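Local coordinates for TetR-family transcriptional regulator (PDB 2HYT), which probably binds operator DNA through an N-terminal helix-turn-helix domain and regulates transcription as a TetR-family dimer, at residues A[134-137]-A[138-142]; A[151-154]-A[155-158]. All coordinates share one frame; numbering follows the deposited sequence.

Interaction 1 (A[134-137]-A[138-142])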
ATOM      1  N   ARG A 134     -12.688  -5.620  13.373  1.00 18.58           N
ATOM      2  CA  ARG A 134     -13.930  -5.741  14.174  0.50 18.65           C
ATOM      3  C   ARG A 134     -14.957  -6.562  13.405  1.00 16.14           C
ATOM      4  O   ARG A 134     -15.608  -7.482  13.944  1.00 18.74           O
ATOM      5  CB  ARG A 134     -14.545  -4.376  14.480  0.50 17.98           C
ATOM      6  CG  ARG A 134     -13.823  -3.571  15.544  0.50 22.68           C
ATOM      7  CD  ARG A 134     -14.592  -2.293  15.875  0.50 24.74           C
ATOM      8  NE  ARG A 134     -14.359  -1.242  14.885  0.50 26.27           N
ATOM      9  CZ  ARG A 134     -15.239  -0.305  14.528  0.50 28.41           C
ATOM     10  NH1 ARG A 134     -16.456  -0.251  15.059  0.50 37.84           N
ATOM     11  NH2 ARG A 134     -14.896   0.596  13.627  0.50 32.56           N
ATOM     12  N   LEU A 135     -15.095  -6.245  12.128  1.00 16.98           N
ATOM     13  CA  LEU A 135     -16.038  -6.972  11.288  1.00 18.37           C
ATOM     14  C   LEU A 135     -15.648  -8.471  11.097  1.00 18.65           C
ATOM     15  O   LEU A 135     -16.461  -9.367  11.198  1.00 16.32           O
ATOM     16  CB  LEU A 135     -16.185  -6.235   9.957  1.00 16.78           C
ATOM     17  CG  LEU A 135     -17.134  -6.878   8.940  1.00 19.32           C
ATOM     18  CD1 LEU A 135     -18.531  -7.078   9.508  1.00 23.67           C
ATOM     19  CD2 LEU A 135     -17.190  -5.993   7.658  1.00 21.27           C
ATOM     20  N   ILE A 136     -14.392  -8.726  10.727  1.00 18.57           N
ATOM     21  CA  ILE A 136     -13.899 -10.093  10.590  1.00 17.00           C
ATOM     22  C   ILE A 136     -14.072 -10.909  11.863  1.00 17.00           C
ATOM     23  O   ILE A 136     -14.495 -12.048  11.793  1.00 17.45           O
ATOM     24  CB  ILE A 136     -12.432 -10.084  10.097  1.00 17.08           C
ATOM     25  CG1 ILE A 136     -12.403  -9.514   8.702  1.00 20.32           C
ATOM     26  CG2 ILE A 136     -11.831 -11.471  10.165  1.00 19.34           C
ATOM     27  CD1 ILE A 136     -13.105 -10.400   7.665  1.00 25.58           C
ATOM     28  N   ASP A 137     -13.717 -10.343  13.005  1.00 16.35           N
ATOM     29  CA  ASP A 137     -13.866 -10.991  14.322  0.50 16.61           C
ATOM     30  C   ASP A 137     -15.317 -11.440  14.502  1.00 15.12           C
ATOM     31  O   ASP A 137     -15.601 -12.584  14.861  1.00 16.48           O
ATOM     32  CB  ASP A 137     -13.450  -9.988  15.403  0.50 18.56           C
ATOM     33  CG  ASP A 137     -13.442 -10.571  16.790  0.50 21.69           C
ATOM     34  OD1 ASP A 137     -14.544 -10.844  17.305  0.50 15.71           O
ATOM     35  OD2 ASP A 137     -12.340 -10.684  17.394  0.50 18.70           O
ATOM     36  N   ASN A 138     -16.235 -10.510  14.233  1.00 15.75           N
ATOM     37  CA  ASN A 138     -17.659 -10.811  14.286  1.00 16.08           C
ATOM     38  C   ASN A 138     -18.041 -11.992  13.390  1.00 13.81           C
ATOM     39  O   ASN A 138     -18.733 -12.922  13.855  1.00 15.84           O
ATOM     40  CB  ASN A 138     -18.478  -9.562  13.986  1.00 16.88           C
ATOM     41  CG  ASN A 138     -19.960  -9.825  13.878  1.00 17.56           C
ATOM     42  OD1 ASN A 138     -20.425 -10.336  12.879  1.00 20.03           O
ATOM     43  ND2 ASN A 138     -20.691  -9.544  14.938  1.00 17.99           N
ATOM     44  N   LEU A 139     -17.618 -11.977  12.131  1.00 16.47           N
ATOM     45  CA  LEU A 139     -17.965 -13.031  11.180  1.00 17.11           C
ATOM     46  C   LEU A 139     -17.346 -14.368  11.536  1.00 17.71           C
ATOM     47  O   LEU A 139     -17.936 -15.427  11.292  1.00 18.60           O
ATOM     48  CB  LEU A 139     -17.512 -12.628   9.773  1.00 15.62           C
ATOM     49  CG  LEU A 139     -18.285 -11.446   9.159  1.00 17.71           C
ATOM     50  CD1 LEU A 139     -17.549 -10.874   7.934  1.00 21.86           C
ATOM     51  CD2 LEU A 139     -19.717 -11.878   8.760  1.00 23.68           C
ATOM     52  N   ILE A 140     -16.144 -14.328  12.116  1.00 15.37           N
ATOM     53  CA  ILE A 140     -15.547 -15.579  12.617  1.00 17.67           C
ATOM     54  C   ILE A 140     -16.341 -16.128  13.811  1.00 17.92           C
ATOM     55  O   ILE A 140     -16.669 -17.325  13.878  1.00 17.39           O
ATOM     56  CB  ILE A 140     -14.055 -15.404  12.945  1.00 16.77           C
ATOM     57  CG1 ILE A 140     -13.276 -15.209  11.657  1.00 16.82           C
ATOM     58  CG2 ILE A 140     -13.559 -16.692  13.685  1.00 18.78           C
ATOM     59  CD1 ILE A 140     -11.859 -14.609  11.859  1.00 19.26           C
ATOM     60  N   ARG A 141     -16.694 -15.250  14.748  1.00 15.92           N
ATOM     61  CA  ARG A 141     -17.496 -15.657  15.885  1.00 15.94           C
ATOM     62  C   ARG A 141     -18.846 -16.251  15.452  1.00 14.66           C
ATOM     63  O   ARG A 141     -19.288 -17.228  16.039  1.00 17.44           O
ATOM     64  CB  ARG A 141     -17.717 -14.465  16.821  1.00 16.29           C
ATOM     65  CG  ARG A 141     -16.493 -14.078  17.639  1.00 17.76           C
ATOM     66  CD  ARG A 141     -16.807 -12.913  18.499  1.00 20.79           C
ATOM     67  NE  ARG A 141     -15.641 -12.476  19.253  1.00 18.82           N
ATOM     68  CZ  ARG A 141     -15.396 -12.819  20.505  1.00 20.74           C
ATOM     69  NH1 ARG A 141     -16.219 -13.622  21.153  1.00 19.52           N
ATOM     70  NH2 ARG A 141     -14.308 -12.374  21.104  1.00 24.90           N
ATOM     71  N   GLN A 142     -19.466 -15.687  14.423  1.00 16.33           N
ATOM     72  CA  GLN A 142     -20.726 -16.189  13.870  1.00 15.86           C
ATOM     73  C   GLN A 142     -20.609 -17.540  13.157  1.00 21.03           C
ATOM     74  O   GLN A 142     -21.652 -18.202  12.876  1.00 20.65           O
ATOM     75  CB  GLN A 142     -21.306 -15.176  12.880  1.00 15.86           C
ATOM     76  CG  GLN A 142     -21.834 -13.902  13.454  1.00 16.82           C
ATOM     77  CD  GLN A 142     -22.791 -13.182  12.529  1.00 17.52           C
ATOM     78  OE1 GLN A 142     -23.778 -13.785  12.058  1.00 23.97           O
ATOM     79  NE2 GLN A 142     -22.576 -11.880  12.330  1.00 16.97           N
TER
HETATM   80  O   HOH W   1     -12.284 -10.635  19.947  1.00 38.27           O
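In the conformer described here, Asp137 and Arg141, one helical turn apart, form an i to i+4 salt bridge on the outer side of the helix. The two side chains run alongside each other in the same direction, and Asp137 OD1 receives the NE-H of Arg141 at 2.8 Å. The bond comes in on the syn side of the carboxylate and lies almost exactly in the guanidinium plane, with the two flat groups 26° apart. With CG anti to the backbone N (chi1 -175°), the Asp137 carboxylate leans toward the following turn, where the extended chain of Arg141 brings NE alongside it. A water closes the pairing into a ring: it donates to Asp137 OD2 at 2.6 Å and accepts from Arg141 NH2 at 2.9 Å, so in this conformer both carboxylate oxygens are engaged and the carboxylate's rotation is probably restrained.

A second polar pair spaced by four residues joins two amides, Gln142 NE2 donating to Asn138 OD1 at 2.7 Å; NE2 is also hydrogen-bonded to the carboxylate of Asp85 in helix 85-98.

Beneath these pairs run the regular backbone bonds of the α-helix, from the N-H of Asn138, Leu139, Ile140 and Arg141 to the carbonyl oxygens of Arg134, Leu135, Ile136 and Asp137 in turn.

The apolar contacts lie on other sides of the helix. Ile136 CG2 meets the CD1 end of Ile140 at 3.6 Å, the closest apolar approach here, while Leu135 CG touches Leu139 CD1 more loosely at 4.1 Å.

This is the C-terminal end of helix 122-141 in the TetR-like C-terminal domain, which in relatives binds effectors and dimerises. Leu135, Ile136 and Leu139 pack on Phe89 of helix 85-98, Ile140 touches Val145 and Glu147 of the following loop, and Ile136 also faces helix 150-170.

Interaction 2 (A[151-154]-A[155-158])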
ATOM      1  N   GLN A 151      -6.849  -9.761  12.928  1.00 18.06           N
ATOM      2  CA  GLN A 151      -6.006  -8.642  12.525  1.00 16.73           C
ATOM      3  C   GLN A 151      -5.196  -8.981  11.261  1.00 19.23           C
ATOM      4  O   GLN A 151      -5.043  -8.150  10.361  1.00 19.57           O
ATOM      5  CB  GLN A 151      -5.079  -8.177  13.616  1.00 18.96           C
ATOM      6  CG  GLN A 151      -4.551  -6.765  13.346  1.00 18.94           C
ATOM      7  CD  GLN A 151      -3.876  -6.180  14.550  1.00 25.09           C
ATOM      8  OE1 GLN A 151      -2.695  -6.387  14.751  1.00 27.12           O
ATOM      9  NE2 GLN A 151      -4.641  -5.473  15.395  1.00 26.88           N
ATOM     10  N   ALA A 152      -4.650 -10.185  11.248  1.00 18.41           N
ATOM     11  CA  ALA A 152      -3.936 -10.679  10.057  1.00 18.38           C
ATOM     12  C   ALA A 152      -4.814 -10.676   8.804  1.00 18.63           C
ATOM     13  O   ALA A 152      -4.435 -10.168   7.777  1.00 19.30           O
ATOM     14  CB  ALA A 152      -3.404 -12.087  10.308  1.00 19.71           C
ATOM     15  N   LEU A 153      -6.025 -11.198   8.936  1.00 16.41           N
ATOM     16  CA  LEU A 153      -6.930 -11.288   7.806  1.00 16.02           C
ATOM     17  C   LEU A 153      -7.384  -9.918   7.378  1.00 16.52           C
ATOM     18  O   LEU A 153      -7.432  -9.634   6.202  1.00 16.83           O
ATOM     19  CB  LEU A 153      -8.093 -12.191   8.137  1.00 17.11           C
ATOM     20  CG  LEU A 153      -9.078 -12.424   7.041  1.00 16.19           C
ATOM     21  CD1 LEU A 153      -8.380 -12.867   5.713  1.00 21.39           C
ATOM     22  CD2 LEU A 153     -10.099 -13.482   7.475  1.00 19.50           C
ATOM     23  N   ALA A 154      -7.621  -9.025   8.335  1.00 16.70           N
ATOM     24  CA  ALA A 154      -7.998  -7.652   8.001  1.00 17.47           C
ATOM     25  C   ALA A 154      -6.891  -6.940   7.252  1.00 17.70           C
ATOM     26  O   ALA A 154      -7.165  -6.192   6.337  1.00 16.13           O
ATOM     27  CB  ALA A 154      -8.432  -6.864   9.243  1.00 16.25           C
ATOM     28  N   SER A 155      -5.621  -7.188   7.609  1.00 17.22           N
ATOM     29  CA  SER A 155      -4.481  -6.564   6.908  0.50 17.69           C
ATOM     30  C   SER A 155      -4.440  -6.971   5.449  1.00 15.62           C
ATOM     31  O   SER A 155      -4.191  -6.143   4.571  1.00 17.74           O
ATOM     32  CB  SER A 155      -3.144  -6.896   7.585  0.50 18.80           C
ATOM     33  OG  SER A 155      -2.685  -8.235   7.368  0.50 19.10           O
ATOM     34  N   LEU A 156      -4.636  -8.268   5.224  1.00 15.85           N
ATOM     35  CA  LEU A 156      -4.661  -8.816   3.889  1.00 17.10           C
ATOM     36  C   LEU A 156      -5.796  -8.196   3.062  1.00 17.62           C
ATOM     37  O   LEU A 156      -5.576  -7.716   1.956  1.00 17.72           O
ATOM     38  CB  LEU A 156      -4.810 -10.333   3.923  1.00 17.52           C
ATOM     39  CG  LEU A 156      -3.552 -11.064   4.392  1.00 17.72           C
ATOM     40  CD1 LEU A 156      -3.968 -12.469   4.939  1.00 18.90           C
ATOM     41  CD2 LEU A 156      -2.528 -11.152   3.294  1.00 18.08           C
ATOM     42  N   ILE A 157      -6.999  -8.212   3.636  1.00 18.22           N
ATOM     43  CA  ILE A 157      -8.169  -7.678   2.921  1.00 16.66           C
ATOM     44  C   ILE A 157      -8.027  -6.179   2.608  1.00 16.70           C
ATOM     45  O   ILE A 157      -8.184  -5.756   1.472  1.00 17.33           O
ATOM     46  CB  ILE A 157      -9.480  -7.966   3.710  1.00 18.21           C
ATOM     47  CG1 ILE A 157      -9.732  -9.476   3.828  1.00 21.51           C
ATOM     48  CG2 ILE A 157     -10.660  -7.227   3.081  1.00 20.47           C
ATOM     49  CD1 ILE A 157     -10.869  -9.796   4.836  1.00 19.52           C
ATOM     50  N   TYR A 158      -7.738  -5.390   3.637  1.00 16.48           N
ATOM     51  CA  TYR A 158      -7.516  -3.952   3.474  1.00 16.45           C
ATOM     52  C   TYR A 158      -6.442  -3.711   2.390  1.00 17.63           C
ATOM     53  O   TYR A 158      -6.618  -2.874   1.475  1.00 17.37           O
ATOM     54  CB  TYR A 158      -7.166  -3.254   4.811  1.00 18.03           C
ATOM     55  CG  TYR A 158      -6.583  -1.876   4.529  1.00 17.46           C
ATOM     56  CD1 TYR A 158      -7.419  -0.837   4.116  1.00 21.78           C
ATOM     57  CD2 TYR A 158      -5.255  -1.631   4.592  1.00 18.20           C
ATOM     58  CE1 TYR A 158      -6.910   0.400   3.783  1.00 21.94           C
ATOM     59  CE2 TYR A 158      -4.727  -0.402   4.256  1.00 23.06           C
ATOM     60  CZ  TYR A 158      -5.574   0.628   3.902  1.00 23.25           C
ATOM     61  OH  TYR A 158      -5.045   1.856   3.591  1.00 26.10           O
TER
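The carbonyl oxygen of Ala152 accepts two hydrogen bonds, one from the hydroxyl of Ser155, in the conformer given, and one from the backbone N of Leu156. The hydroxyl bond is the shorter, 2.6 Å from Ser155 OG to Ala152 O, and it meets the carbonyl at a bent C=O...donor angle of 130°. The main-chain bond from Leu156 N is longer, at 3.2 Å. In this conformer Ser155 OG sits between its own backbone N and carbonyl carbon (chi1 74°), which brings the hydroxyl to the carbonyl three residues earlier and satisfies it there, inside a buried helix.

The other backbone bonds keep the i to i+4 pattern: Ser155 N to Gln151 O, Ile157 N to Leu153 O and Tyr158 N to Ala154 O, the last at 2.9 Å. All of them belong to the first turns of helix 150-170, which in the TetR fold is one of the helices of the C-terminal domain that build the dimer interface. Here Ala152 packs on Trp167 of the second subunit and Leu156 on Ala164 of that subunit, while Gln151 OE1 bonds to the indole NH of the same Trp167 and its NE2 to Gln133 within the chain.

On a different side of the helix, Leu153 and Ile157 make the main apolar pair. Their side chains cross at a slant, with Ile157 CD1 3.9 Å from Leu153 CG and 4.0 Å from Leu153 CD1. The CG1 of Ile157 also lies against the carbonyl oxygen of Leu153, at 3.3 Å. Leu192 touches both residues, and Ile157 reaches Phe89 and Cys93 of helix 85-98. Tyr158 directs its ring away from the preceding turn, toward Gln125, Cys128 and Tyr96.

Interactions 1 and 2 lie on consecutive helices, 122-141 and 150-170, of the C-terminal domain, with centres about 12 Å apart. They meet directly where Ile136 packs against Leu153 and Ile157, its CD1 lying 3.7 Å from Ile157 CD1. Interaction 1 is partly buried near a helix end: its outer side carries a direct ion pair reinforced by a water and an amide pair, its inner side aliphatic residues. Interaction 2 is buried, and its side-chain polar bond within the helix is, in the conformer given, a serine hydroxyl turned back onto the backbone. Both reach Phe89 of helix 85-98, but only interaction 2 touches the second subunit.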